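Side-chain contact in D-alanyl transferase DltD (Enterococcus faecium TX0133A04, PDB 6PFX), which probably takes part in the D-alanylation of lipoteichoic acid in the Gram-positive cell wall: residues S20-V23 / L24-D27. Numbering follows the deposited sequence.
Sequences SVNV and LKGD
Val-21 and Lys-25 meet one helical turn apart, the aliphatic chain of the lysine passing the valine obliquely. Val-21 CG1 does the touching and lies 3.6 Å from Lys-25 CE. It stands anti to the backbone N (chi1 176°), which places it on the side where the lysine chain runs. The lysine leaves its backbone with CG anti to the carbonyl carbon and bends at chi3 (-54°). This carries CD and CE past the valine methyl, while Lys-25 CB and CG press against the end of the Val-21 carbonyl, each 3.3 Å from Val-21 O. That oxygen accepts the N-H of Lys-25, with Lys-25 N to Val-21 O at 2.9 Å.

Ser-20 starts the turn. It is the N-cap residue; its OG accepts the N-H of Val-23 in a capping bond, a longish one of 3.3 Å from Val-23 N to Ser-20 OG. Ser-20 O takes Leu-24 N at 3.0 Å, in a nearly straight bond. The Leu-24 side chain folds beside the same oxygen, with CG 3.4 Å from Ser-20 O. The Leu-24 side chain also touches Tyr-120, Leu-72 and Ala-74.

Gly-26 N bonds to Val-23 O at 3.1 Å, approaching from above the carbonyl plane. Gln-125 NE2 bonds to both Leu-24 O and Gly-26 O, tying the exit from the turn to helix 123-132.

The arrangement is a short N-capped helical turn, 21-24, joined by a brief loop to helix 28-35, in a protein of the SGNH hydrolase clan.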
ATOM      1  N   SER A  20       8.244   9.303   5.896  1.00 22.17           N
ATOM      2  CA  SER A  20       7.920  10.668   6.288  1.00 25.50           C
ATOM      3  C   SER A  20       6.753  11.194   5.465  1.00 22.21           C
ATOM      4  O   SER A  20       6.756  11.108   4.235  1.00 21.97           O
ATOM      5  CB  SER A  20       9.142  11.561   6.070  1.00 27.09           C
ATOM      6  OG  SER A  20       8.755  12.877   5.710  1.00 29.77           O
ATOM      7  N   VAL A  21       5.755  11.757   6.149  1.00 22.64           N
ATOM      8  CA  VAL A  21       4.588  12.290   5.452  1.00 25.43           C
ATOM      9  C   VAL A  21       4.983  13.341   4.420  1.00 25.90           C
ATOM     10  O   VAL A  21       4.370  13.428   3.349  1.00 23.98           O
ATOM     11  CB  VAL A  21       3.558  12.812   6.473  1.00 22.90           C
ATOM     12  CG1 VAL A  21       2.393  13.441   5.764  1.00 29.66           C
ATOM     13  CG2 VAL A  21       3.089  11.678   7.362  1.00 32.94           C
ATOM     14  N   ASN A  22       6.027  14.130   4.701  1.00 20.67           N
ATOM     15  CA  ASN A  22       6.472  15.139   3.745  1.00 22.97           C
ATOM     16  C   ASN A  22       7.088  14.514   2.496  1.00 21.02           C
ATOM     17  O   ASN A  22       7.017  15.106   1.413  1.00 25.07           O
ATOM     18  CB  ASN A  22       7.494  16.076   4.392  1.00 30.21           C
ATOM     19  CG  ASN A  22       6.867  17.034   5.380  1.00 37.74           C
ATOM     20  OD1 ASN A  22       5.732  17.476   5.204  1.00 36.83           O
ATOM     21  ND2 ASN A  22       7.606  17.359   6.434  1.00 45.53           N
ATOM     22  N   VAL A  23       7.710  13.338   2.625  1.00 21.39           N
ATOM     23  CA  VAL A  23       8.220  12.625   1.456  1.00 19.87           C
ATOM     24  C   VAL A  23       7.067  12.025   0.663  1.00 18.20           C
ATOM     25  O   VAL A  23       6.991  12.163  -0.565  1.00 17.80           O
ATOM     26  CB  VAL A  23       9.225  11.543   1.896  1.00 19.21           C
ATOM     27  CG1 VAL A  23       9.561  10.608   0.740  1.00 21.43           C
ATOM     28  CG2 VAL A  23      10.492  12.181   2.441  1.00 20.79           C
ATOM     29  N   LEU A  24       6.130  11.380   1.364  1.00 19.41           N
ATOM     30  CA  LEU A  24       5.020  10.708   0.698  1.00 17.14           C
ATOM     31  C   LEU A  24       4.094  11.694  -0.010  1.00 17.57           C
ATOM     32  O   LEU A  24       3.517  11.354  -1.050  1.00 17.83           O
ATOM     33  CB  LEU A  24       4.237   9.867   1.707  1.00 18.47           C
ATOM     34  CG  LEU A  24       5.000   8.796   2.489  1.00 27.03           C
ATOM     35  CD1 LEU A  24       3.999   7.904   3.216  1.00 23.07           C
ATOM     36  CD2 LEU A  24       5.919   7.973   1.616  1.00 28.35           C
ATOM     37  N   LYS A  25       3.936  12.908   0.529  1.00 17.21           N
ATOM     38  CA  LYS A  25       3.116  13.941  -0.091  1.00 17.12           C
ATOM     39  C   LYS A  25       3.877  14.787  -1.103  1.00 21.05           C
ATOM     40  O   LYS A  25       3.259  15.597  -1.804  1.00 21.20           O
ATOM     41  CB  LYS A  25       2.579  14.908   0.974  1.00 19.55           C
ATOM     42  CG  LYS A  25       1.568  14.306   1.912  1.00 19.62           C
ATOM     43  CD  LYS A  25       0.850  15.342   2.782  1.00 26.89           C
ATOM     44  CE  LYS A  25       1.819  16.233   3.548  1.00 37.05           C
ATOM     45  NZ  LYS A  25       1.106  17.181   4.461  1.00 40.20           N
ATOM     46  N   GLY A  26       5.198  14.647  -1.176  1.00 16.91           N
ATOM     47  CA  GLY A  26       6.015  15.485  -2.022  1.00 18.09           C
ATOM     48  C   GLY A  26       6.357  14.837  -3.352  1.00 18.49           C
ATOM     49  O   GLY A  26       5.805  13.804  -3.743  1.00 18.35           O
ATOM     50  N   ASP A  27       7.282  15.493  -4.065  1.00 20.84           N
ATOM     51  CA  ASP A  27       7.749  15.030  -5.361  1.00 16.61           C
ATOM     52  C   ASP A  27       9.270  14.910  -5.446  1.00 18.13           C
ATOM     53  O   ASP A  27       9.783  13.921  -5.974  1.00 17.74           O
ATOM     54  CB  ASP A  27       7.297  15.993  -6.473  1.00 18.10           C
ATOM     55  CG  ASP A  27       5.846  15.828  -6.853  1.00 24.55           C
ATOM     56  OD1 ASP A  27       5.282  14.737  -6.644  1.00 22.21           O
ATOM     57  OD2 ASP A  27       5.267  16.798  -7.381  1.00 20.54           O
TER